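Local structure of bacterial fluorinating enzyme homolog (Thermus thermophilus, 2CW5) at residues R106-L111 with V158-L163. The protein hydrolyses S-adenosyl-L-methionine to adenosine and L-methionine, working as a homotrimer without chlorinase or fluorinase activity. Numbering follows the deposited sequence.
Sequences RRAFLL and VPVETL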
ATOM      1  N   ARG C 106     -26.031  14.649  13.265  1.00 31.35           N
ATOM      2  CA  ARG C 106     -27.393  14.933  13.700  1.00 33.51           C
ATOM      3  C   ARG C 106     -28.081  13.632  14.109  1.00 32.64           C
ATOM      4  O   ARG C 106     -28.930  13.624  15.000  1.00 33.55           O
ATOM      5  CB  ARG C 106     -28.170  15.599  12.563  1.00 36.93           C
ATOM      6  CG  ARG C 106     -27.599  16.938  12.122  1.00 43.58           C
ATOM      7  CD  ARG C 106     -27.983  18.058  13.080  1.00 48.31           C
ATOM      8  NE  ARG C 106     -29.411  18.360  13.007  1.00 52.81           N
ATOM      9  CZ  ARG C 106     -30.017  19.314  13.708  1.00 54.78           C
ATOM     10  NH1 ARG C 106     -29.319  20.071  14.547  1.00 56.21           N
ATOM     11  NH2 ARG C 106     -31.321  19.514  13.567  1.00 55.05           N
ATOM     12  N   ARG C 107     -27.709  12.535  13.455  1.00 30.93           N
ATOM     13  CA  ARG C 107     -28.283  11.225  13.755  1.00 29.83           C
ATOM     14  C   ARG C 107     -27.226  10.125  13.734  1.00 29.18           C
ATOM     15  O   ARG C 107     -26.235  10.226  13.016  1.00 27.70           O
ATOM     16  CB  ARG C 107     -29.386  10.878  12.746  1.00 30.75           C
ATOM     17  CG  ARG C 107     -30.628  11.744  12.861  1.00 33.34           C
ATOM     18  CD  ARG C 107     -31.774  11.158  12.053  1.00 35.83           C
ATOM     19  NE  ARG C 107     -31.506  11.174  10.620  1.00 36.60           N
ATOM     20  CZ  ARG C 107     -32.230  10.510   9.724  1.00 38.68           C
ATOM     21  NH1 ARG C 107     -33.263   9.777  10.118  1.00 36.87           N
ATOM     22  NH2 ARG C 107     -31.921  10.577   8.436  1.00 37.61           N
ATOM     23  N   ALA C 108     -27.445   9.080  14.528  1.00 28.44           N
ATOM     24  CA  ALA C 108     -26.522   7.949  14.598  1.00 27.26           C
ATOM     25  C   ALA C 108     -27.338   6.664  14.613  1.00 28.97           C
ATOM     26  O   ALA C 108     -28.476   6.653  15.092  1.00 27.95           O
ATOM     27  CB  ALA C 108     -25.666   8.042  15.852  1.00 27.01           C
ATOM     28  N   PHE C 109     -26.754   5.584  14.098  1.00 29.10           N
ATOM     29  CA  PHE C 109     -27.437   4.295  14.026  1.00 30.99           C
ATOM     30  C   PHE C 109     -26.517   3.124  14.351  1.00 32.32           C
ATOM     31  O   PHE C 109     -25.329   3.148  14.029  1.00 31.67           O
ATOM     32  CB  PHE C 109     -27.996   4.086  12.616  1.00 31.75           C
ATOM     33  CG  PHE C 109     -29.018   5.105  12.203  1.00 32.74           C
ATOM     34  CD1 PHE C 109     -30.374   4.866  12.392  1.00 34.67           C
ATOM     35  CD2 PHE C 109     -28.625   6.308  11.630  1.00 32.88           C
ATOM     36  CE1 PHE C 109     -31.324   5.810  12.014  1.00 33.51           C
ATOM     37  CE2 PHE C 109     -29.563   7.258  11.251  1.00 32.46           C
ATOM     38  CZ  PHE C 109     -30.917   7.009  11.443  1.00 33.00           C
ATOM     39  N   LEU C 110     -27.076   2.098  14.989  1.00 32.94           N
ATOM     40  CA  LEU C 110     -26.317   0.894  15.312  1.00 32.84           C
ATOM     41  C   LEU C 110     -26.261   0.092  14.018  1.00 31.59           C
ATOM     42  O   LEU C 110     -27.258   0.004  13.305  1.00 31.23           O
ATOM     43  CB  LEU C 110     -27.034   0.077  16.392  1.00 34.68           C
ATOM     44  CG  LEU C 110     -26.385   0.021  17.774  1.00 38.26           C
ATOM     45  CD1 LEU C 110     -25.047  -0.704  17.685  1.00 36.84           C
ATOM     46  CD2 LEU C 110     -26.205   1.432  18.311  1.00 37.81           C
ATOM     47  N   LEU C 111     -25.107  -0.489  13.705  1.00 30.55           N
ATOM     48  CA  LEU C 111     -24.986  -1.257  12.472  1.00 31.81           C
ATOM     49  C   LEU C 111     -25.288  -2.741  12.655  1.00 33.97           C
ATOM     50  O   LEU C 111     -24.593  -3.440  13.390  1.00 34.19           O
ATOM     51  CB  LEU C 111     -23.586  -1.091  11.871  1.00 28.63           C
ATOM     52  CG  LEU C 111     -23.142   0.334  11.519  1.00 27.08           C
ATOM     53  CD1 LEU C 111     -21.813   0.275  10.780  1.00 22.19           C
ATOM     54  CD2 LEU C 111     -24.193   1.010  10.658  1.00 28.11           C
ATOM     55  N   VAL C 158     -29.785   5.558  17.549  1.00 38.05           N
ATOM     56  CA  VAL C 158     -29.352   5.898  18.895  1.00 37.98           C
ATOM     57  C   VAL C 158     -29.070   7.393  18.979  1.00 37.70           C
ATOM     58  O   VAL C 158     -28.772   8.034  17.971  1.00 37.01           O
ATOM     59  CB  VAL C 158     -28.083   5.118  19.293  1.00 38.45           C
ATOM     60  CG1 VAL C 158     -28.371   3.626  19.277  1.00 38.84           C
ATOM     61  CG2 VAL C 158     -26.938   5.458  18.347  1.00 37.45           C
ATOM     62  N   PRO C 159     -29.165   7.969  20.189  1.00 38.78           N
ATOM     63  CA  PRO C 159     -28.922   9.398  20.421  1.00 38.24           C
ATOM     64  C   PRO C 159     -27.477   9.776  20.117  1.00 37.07           C
ATOM     65  O   PRO C 159     -26.556   9.104  20.580  1.00 38.08           O
ATOM     66  CB  PRO C 159     -29.247   9.568  21.904  1.00 38.66           C
ATOM     67  CG  PRO C 159     -30.224   8.454  22.180  1.00 39.91           C
ATOM     68  CD  PRO C 159     -29.600   7.311  21.432  1.00 38.80           C
ATOM     69  N   VAL C 160     -27.273  10.841  19.346  1.00 35.50           N
ATOM     70  CA  VAL C 160     -25.916  11.268  19.020  1.00 34.70           C
ATOM     71  C   VAL C 160     -25.132  11.606  20.278  1.00 35.54           C
ATOM     72  O   VAL C 160     -23.901  11.520  20.296  1.00 33.77           O
ATOM     73  CB  VAL C 160     -25.895  12.507  18.089  1.00 34.73           C
ATOM     74  CG1 VAL C 160     -26.359  12.118  16.702  1.00 32.74           C
ATOM     75  CG2 VAL C 160     -26.770  13.611  18.660  1.00 33.67           C
ATOM     76  N   GLU C 161     -25.839  11.989  21.336  1.00 36.13           N
ATOM     77  CA  GLU C 161     -25.159  12.330  22.575  1.00 36.77           C
ATOM     78  C   GLU C 161     -24.486  11.112  23.200  1.00 34.44           C
ATOM     79  O   GLU C 161     -23.606  11.254  24.049  1.00 34.68           O
ATOM     80  CB  GLU C 161     -26.128  12.975  23.578  1.00 39.17           C
ATOM     81  CG  GLU C 161     -27.380  12.175  23.900  1.00 42.14           C
ATOM     82  CD  GLU C 161     -28.554  12.508  22.988  1.00 45.33           C
ATOM     83  OE1 GLU C 161     -29.708  12.236  23.392  1.00 45.73           O
ATOM     84  OE2 GLU C 161     -28.330  13.034  21.873  1.00 45.08           O
ATOM     85  N   THR C 162     -24.888   9.916  22.774  1.00 33.68           N
ATOM     86  CA  THR C 162     -24.297   8.691  23.307  1.00 32.59           C
ATOM     87  C   THR C 162     -23.008   8.306  22.572  1.00 31.49           C
ATOM     88  O   THR C 162     -22.288   7.407  23.004  1.00 31.88           O
ATOM     89  CB  THR C 162     -25.278   7.496  23.231  1.00 34.47           C
ATOM     90  OG1 THR C 162     -25.481   7.115  21.863  1.00 34.77           O
ATOM     91  CG2 THR C 162     -26.621   7.870  23.857  1.00 35.09           C
ATOM     92  N   LEU C 163     -22.717   8.983  21.464  1.00 30.03           N
ATOM     93  CA  LEU C 163     -21.501   8.686  20.702  1.00 28.95           C
ATOM     94  C   LEU C 163     -20.250   9.005  21.517  1.00 28.05           C
ATOM     95  O   LEU C 163     -20.217   9.976  22.270  1.00 29.78           O
ATOM     96  CB  LEU C 163     -21.489   9.475  19.387  1.00 27.68           C
ATOM     97  CG  LEU C 163     -22.571   9.068  18.376  1.00 27.53           C
ATOM     98  CD1 LEU C 163     -22.517   9.980  17.160  1.00 25.97           C
ATOM     99  CD2 LEU C 163     -22.365   7.613  17.958  1.00 27.33           C
TER
HETATM  100  O   HOH W   1     -29.887   9.739  16.130  1.00 31.58           O
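R106 meets V160 through its backbone alone: the CG1 methyl of V160 lies 3.4 Å from R106 O, against the peptide that leads into R107, while both arginines start their side chains away from the segment 158-163. That methyl stands anti to the carbonyl carbon of V160, chi1 -71°. R106 and R107 together face L83 of strand 79-83 in a classic beta bulge. Within the segment, CZ of F109 lies against one face of the R107 guanidinium, near the rim of that group, while NH1 sits in the ring plane at its edge.

At A108 the two segments join. Its carbonyl oxygen accepts the V158 amide at 3.0 Å in a nearly straight bond (167° at the hydrogen), the donor standing above the carbonyl plane. The return bond is replaced by a water, which accepts from A108 N and donates to V158 O at 2.7 Å. This illustrates how a beta sheet may end: strand 107-110, hydrogen-bonded through its other edge to strand 79-83, takes on the short strand 157-158 as the last antiparallel member of the mixed sheet of the N-terminal domain, and solvent spans the gap where the added strand turns off. That turn is a 3-10 segment, 160-162, closed by P159 O, which receives both the backbone N and the hydroxyl of T162.

The A108 methyl is met by apolar groups of 158-163: CG2 of V158 approaches it, and both methyls of L163 lie 3.9 Å from A108 CB. The F109 side chain starts away from 158-163 and touches P151 and L83. L110 crosses V158 at about a right angle; its CD2 is modelled 3.2 Å from V158 CG1, too short for two methyls, so the exact placing of that branch is doubtful. The L110 backbone bonds with P156, continuing the pairing of the two strands.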